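Local coordinates for pngf-ii (Elizabethkingia meningoseptica, PDB 4R4X), which probably hydrolyses the amide bond between asparagine and the N-linked glycan of glycoproteins, releasing the oligosaccharide, as a bacterial peptide:N-glycosidase, at residues S402-E407 / T510-I515; N321-T326 / Y464-P469. One frame throughout, in Å; residues are numbered along the deposited sequence.

Both contacts belong to the part of the chain related to peptide-N-glycosidase F, and they share no element: their centres lie 38 Å apart and their nearest atoms about 22 Å. Interaction 1 joins two neighbouring strands of a small antiparallel sheet in the part related to the C-terminal domain of that enzyme, at the point where one of them is just beginning. Interaction 2 ties a loop of the part related to its N-terminal domain to a loop of the C-terminal one. Each is partly buried. Backbone bonds and a salt bridge at the more exposed end carry 402-407 / 510-515, whereas 321-326 / 464-469 has one backbone bond across it and relies mainly on aromatic rings.

Interaction 1 of 2, residues S402-E407 / T510-I515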
# COMPACT_ATOMS: atom_id res chain seq x y z
N SER A 402 -36.01 -12.68 -0.57
CA SER A 402 -37.14 -11.82 -0.25
C SER A 402 -36.93 -10.51 -0.99
O SER A 402 -35.81 -10.00 -1.01
CB SER A 402 -37.22 -11.52 1.24
OG SER A 402 -38.02 -10.36 1.49
N ASP A 403 -38.02 -9.95 -1.51
CA ASP A 403 -37.96 -8.61 -2.13
C ASP A 403 -37.43 -7.53 -1.17
O ASP A 403 -36.91 -6.53 -1.63
CB ASP A 403 -39.33 -8.20 -2.69
CG ASP A 403 -39.26 -6.86 -3.45
OD1 ASP A 403 -38.72 -6.82 -4.57
OD2 ASP A 403 -39.72 -5.84 -2.91
N LYS A 404 -37.57 -7.73 0.15
CA LYS A 404 -37.09 -6.74 1.12
C LYS A 404 -35.55 -6.68 1.16
O LYS A 404 -34.98 -5.64 1.49
CB LYS A 404 -37.61 -7.04 2.53
CG LYS A 404 -37.09 -6.06 3.58
CD LYS A 404 -37.86 -6.09 4.90
CE LYS A 404 -36.96 -5.75 6.08
NZ LYS A 404 -37.72 -5.70 7.36
N GLY A 405 -34.89 -7.78 0.83
CA GLY A 405 -33.43 -7.80 0.78
C GLY A 405 -32.84 -7.35 2.11
O GLY A 405 -33.27 -7.82 3.18
N VAL A 406 -31.89 -6.43 2.03
CA VAL A 406 -31.27 -5.83 3.21
C VAL A 406 -31.75 -4.37 3.28
O VAL A 406 -31.55 -3.62 2.36
CB VAL A 406 -29.73 -5.84 3.13
CG1 VAL A 406 -29.16 -4.93 4.20
CG2 VAL A 406 -29.20 -7.25 3.31
N GLU A 407 -32.35 -4.00 4.38
CA GLU A 407 -32.91 -2.66 4.54
C GLU A 407 -32.43 -2.14 5.86
O GLU A 407 -32.56 -2.84 6.88
CB GLU A 407 -34.44 -2.73 4.49
CG GLU A 407 -35.14 -1.41 4.72
CD GLU A 407 -36.60 -1.45 4.28
OE1 GLU A 407 -37.04 -0.49 3.61
OE2 GLU A 407 -37.26 -2.47 4.55
N THR A 510 -33.09 5.75 4.88
CA THR A 510 -33.02 4.31 4.70
C THR A 510 -32.23 3.95 3.44
O THR A 510 -32.30 4.65 2.42
CB THR A 510 -34.42 3.68 4.56
OG1 THR A 510 -35.04 4.17 3.36
CG2 THR A 510 -35.26 3.96 5.79
N ILE A 511 -31.45 2.89 3.52
CA ILE A 511 -30.83 2.38 2.32
C ILE A 511 -31.29 0.94 2.21
O ILE A 511 -31.44 0.25 3.23
CB ILE A 511 -29.30 2.51 2.34
CG1 ILE A 511 -28.90 3.96 2.12
CG2 ILE A 511 -28.67 1.65 1.24
CD1 ILE A 511 -27.43 4.29 2.41
N GLN A 512 -31.53 0.49 0.99
CA GLN A 512 -31.97 -0.87 0.75
C GLN A 512 -31.26 -1.51 -0.44
O GLN A 512 -31.02 -0.84 -1.43
CB GLN A 512 -33.47 -0.89 0.53
CG GLN A 512 -34.01 -2.30 0.31
CD GLN A 512 -35.52 -2.32 0.18
OE1 GLN A 512 -36.19 -3.23 0.67
NE2 GLN A 512 -36.04 -1.31 -0.46
N VAL A 513 -30.91 -2.79 -0.30
CA VAL A 513 -30.34 -3.57 -1.41
C VAL A 513 -31.24 -4.72 -1.74
O VAL A 513 -31.63 -5.47 -0.84
CB VAL A 513 -28.95 -4.13 -1.06
CG1 VAL A 513 -28.35 -4.90 -2.25
CG2 VAL A 513 -28.04 -3.00 -0.64
N LYS A 514 -31.55 -4.88 -3.02
CA LYS A 514 -32.35 -5.98 -3.53
C LYS A 514 -31.53 -6.67 -4.62
O LYS A 514 -30.91 -5.99 -5.44
CB LYS A 514 -33.65 -5.48 -4.16
CG LYS A 514 -34.61 -4.77 -3.21
CD LYS A 514 -35.95 -4.52 -3.88
CE LYS A 514 -36.85 -3.64 -3.04
NZ LYS A 514 -38.12 -3.39 -3.76
N ILE A 515 -31.53 -8.01 -4.61
CA ILE A 515 -30.84 -8.85 -5.61
C ILE A 515 -31.73 -10.06 -5.87
O ILE A 515 -32.20 -10.67 -4.90
CB ILE A 515 -29.48 -9.34 -5.04
CG1 ILE A 515 -28.62 -8.16 -4.59
CG2 ILE A 515 -28.71 -10.17 -6.04
CD1 ILE A 515 -27.39 -8.58 -3.80
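Val406 and Val513 form an antiparallel hydrogen-bonded pair: Val406 N donates to Val513 O at 3.0 Å, and Val513 N returns a bond to Val406 O at 2.9 Å. Next along, Glu407 and Gln512 make a non-hydrogen-bonded pair, their CA atoms 4.3 Å apart. CA-H...O contacts supplement the ladder: Gln512 CA lies 3.2 Å from Val406 O, and Gly405 CA lies 3.4 Å from Val513 O. The positive phi of Gly405 (55°) suits glycine, and a CB there would point into Val513 O. This is the edge-strand pairing of an antiparallel sheet in the part related to the C-terminal domain of peptide-N-glycosidase F.

The charged contact is a salt bridge at the end of the pairing, Lys514 NZ to Asp403 OD2 at 3.0 Å. The ammonium approaches on the syn side of the carboxylate, 29° out of its plane. Lys514 is extended beyond CG, and its CG, CD and CE pass over Asp403 O, with CE 3.2 Å from that oxygen. Farther along the strands, the carboxylate of Glu407 and the amide of Gln512 stack with their planes 13° apart.

A type I turn from Ser402 to Gly405 leads into the strand, closed by Gly405 N to Ser402 O. Ser402 OG accepts from Lys404 N at 3.0 Å, an ST turn inside the same bend.

Tyr276 OH and Asn278 ND2 both bond Gly405 O, fastening this turn to a separate part of the chain. The valine pair shares one face of the sheet, where Val406 packs on Met399 and Phe400 and Val513 on Tyr423 of strand 416-428. Strand 406-412 is outermost in its four-stranded antiparallel sheet, and strand 507-514 stands between it and strand 442-446.

Interaction 2 of 2, residues N321-T326 / Y464-P469; sequences NWHNNT and YRLFNP
The backbones of Trp322 and His323 pass Leu466 and Phe467, and one nearly straight hydrogen bond joins them, His323 N to Leu466 O at 2.9 Å with 168° at the hydrogen. Trp322 CA adds a CA-H...O contact to the same oxygen.

Trp322 lays its indole against Pro469. Pro469 CA stands 3.5 Å from the centroid of the six-membered ring and almost on its normal, a CH-pi contact, while CB covers the five-membered ring on the same face, 3.6 Å from Trp322 CD2. Trp322 NE1 donates to Ile315 O. At the indole edge, CZ3 comes 3.4 Å from Arg465 O. Arg465 NH1 lies close to CZ3 and CH2, its guanidinium turned 38° from the indole plane; a weak bond from NH1 to Asn468 O ties the group back to its own loop.

Within that loop, residues 465-467 belong to a 3-10 segment, with Phe467 N bonded to Tyr464 O. Asn468 ND2 reaches the same oxygen from the opposite face of its plane, and Asn468 OD1 accepts from Phe306 N. Through this segment the loop before strand 493-504 meets the loop leading into strand 326-331, bringing together the parts related to the N-terminal and C-terminal domains of peptide-N-glycosidase F.

His323 and Phe467 form an edge-to-face pair, planes 51° apart: CD2 of the histidine sits over the centre of the phenyl face, 3.5 Å from Phe467 CZ. His323 CG stands beside its backbone N, anti to the carbonyl carbon; NE2 lies 3.7 Å from Leu466 CB. Asn325 O lies at the phenyl edge.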
# COMPACT_ATOMS: atom_id res chain seq x y z
N ASN A 321 4.18 -22.20 -15.26
CA ASN A 321 5.13 -22.01 -14.17
C ASN A 321 4.42 -21.19 -13.11
O ASN A 321 4.15 -20.01 -13.31
CB ASN A 321 6.39 -21.32 -14.65
CG ASN A 321 7.15 -22.14 -15.69
OD1 ASN A 321 7.43 -23.32 -15.48
ND2 ASN A 321 7.48 -21.51 -16.80
N TRP A 322 4.06 -21.84 -12.02
CA TRP A 322 3.15 -21.26 -11.04
C TRP A 322 3.87 -20.19 -10.25
O TRP A 322 5.08 -20.28 -10.00
CB TRP A 322 2.61 -22.33 -10.07
CG TRP A 322 2.04 -23.55 -10.75
CD1 TRP A 322 2.54 -24.82 -10.69
CD2 TRP A 322 0.87 -23.62 -11.60
NE1 TRP A 322 1.76 -25.67 -11.42
CE2 TRP A 322 0.74 -24.96 -12.00
CE3 TRP A 322 -0.08 -22.69 -12.03
CZ2 TRP A 322 -0.30 -25.40 -12.83
CZ3 TRP A 322 -1.10 -23.12 -12.86
CH2 TRP A 322 -1.21 -24.46 -13.24
N HIS A 323 3.11 -19.18 -9.86
CA HIS A 323 3.65 -18.18 -8.95
C HIS A 323 3.73 -18.74 -7.54
O HIS A 323 3.08 -19.74 -7.23
CB HIS A 323 2.77 -16.93 -8.95
CG HIS A 323 2.71 -16.26 -10.27
ND1 HIS A 323 3.83 -15.96 -11.01
CD2 HIS A 323 1.65 -15.85 -11.01
CE1 HIS A 323 3.47 -15.37 -12.14
NE2 HIS A 323 2.15 -15.28 -12.15
N ASN A 324 4.52 -18.08 -6.71
CA ASN A 324 4.80 -18.56 -5.34
C ASN A 324 3.84 -18.12 -4.27
O ASN A 324 3.64 -18.82 -3.26
CB ASN A 324 6.24 -18.18 -4.97
CG ASN A 324 7.26 -18.93 -5.83
OD1 ASN A 324 7.04 -20.09 -6.16
ND2 ASN A 324 8.35 -18.29 -6.18
N ASN A 325 3.28 -16.93 -4.45
CA ASN A 325 2.30 -16.40 -3.50
C ASN A 325 1.47 -15.30 -4.18
O ASN A 325 1.78 -14.88 -5.31
CB ASN A 325 3.00 -15.88 -2.24
CG ASN A 325 3.99 -14.77 -2.54
OD1 ASN A 325 3.61 -13.70 -2.98
ND2 ASN A 325 5.26 -15.04 -2.33
N THR A 326 0.41 -14.86 -3.51
CA THR A 326 -0.53 -13.91 -4.07
C THR A 326 -0.45 -12.63 -3.29
O THR A 326 -0.61 -12.66 -2.08
CB THR A 326 -1.98 -14.36 -3.95
OG1 THR A 326 -2.06 -15.78 -4.10
CG2 THR A 326 -2.82 -13.63 -4.99
N TYR A 464 -5.32 -14.88 -14.51
CA TYR A 464 -4.66 -15.15 -13.23
C TYR A 464 -4.35 -16.64 -13.09
O TYR A 464 -4.09 -17.14 -11.99
CB TYR A 464 -5.50 -14.60 -12.05
CG TYR A 464 -5.96 -13.19 -12.37
CD1 TYR A 464 -5.06 -12.15 -12.43
CD2 TYR A 464 -7.25 -12.95 -12.73
CE1 TYR A 464 -5.46 -10.87 -12.83
CE2 TYR A 464 -7.68 -11.70 -13.12
CZ TYR A 464 -6.80 -10.66 -13.17
OH TYR A 464 -7.28 -9.42 -13.60
N ARG A 465 -4.36 -17.33 -14.22
CA ARG A 465 -4.19 -18.79 -14.26
C ARG A 465 -2.96 -19.30 -13.49
O ARG A 465 -3.05 -20.32 -12.80
CB ARG A 465 -4.14 -19.26 -15.72
CG ARG A 465 -4.04 -20.75 -15.90
CD ARG A 465 -5.34 -21.45 -15.56
NE ARG A 465 -5.23 -22.90 -15.62
CZ ARG A 465 -4.86 -23.69 -14.61
NH1 ARG A 465 -4.52 -23.20 -13.43
NH2 ARG A 465 -4.82 -25.00 -14.82
N LEU A 466 -1.85 -18.56 -13.56
CA LEU A 466 -0.59 -19.02 -12.98
C LEU A 466 -0.53 -18.88 -11.45
O LEU A 466 0.42 -19.35 -10.81
CB LEU A 466 0.59 -18.28 -13.63
CG LEU A 466 0.84 -18.56 -15.12
CD1 LEU A 466 2.03 -17.76 -15.64
CD2 LEU A 466 1.01 -20.04 -15.39
N PHE A 467 -1.53 -18.22 -10.88
CA PHE A 467 -1.70 -18.20 -9.42
C PHE A 467 -2.46 -19.43 -8.91
O PHE A 467 -2.58 -19.60 -7.71
CB PHE A 467 -2.42 -16.93 -8.96
CG PHE A 467 -1.67 -15.66 -9.23
CD1 PHE A 467 -0.75 -15.16 -8.29
CD2 PHE A 467 -1.85 -14.96 -10.42
CE1 PHE A 467 -0.05 -14.00 -8.54
CE2 PHE A 467 -1.15 -13.79 -10.67
CZ PHE A 467 -0.26 -13.28 -9.71
N ASN A 468 -2.96 -20.28 -9.83
CA ASN A 468 -4.01 -21.25 -9.48
C ASN A 468 -3.65 -22.71 -9.82
O ASN A 468 -4.37 -23.37 -10.57
CB ASN A 468 -5.32 -20.89 -10.20
CG ASN A 468 -6.05 -19.69 -9.56
OD1 ASN A 468 -6.76 -19.83 -8.56
ND2 ASN A 468 -5.89 -18.53 -10.14
N PRO A 469 -2.56 -23.23 -9.24
CA PRO A 469 -2.17 -24.59 -9.59
C PRO A 469 -3.22 -25.69 -9.36
O PRO A 469 -3.31 -26.61 -10.18
CB PRO A 469 -0.91 -24.83 -8.74
CG PRO A 469 -1.02 -23.88 -7.59
CD PRO A 469 -1.69 -22.66 -8.19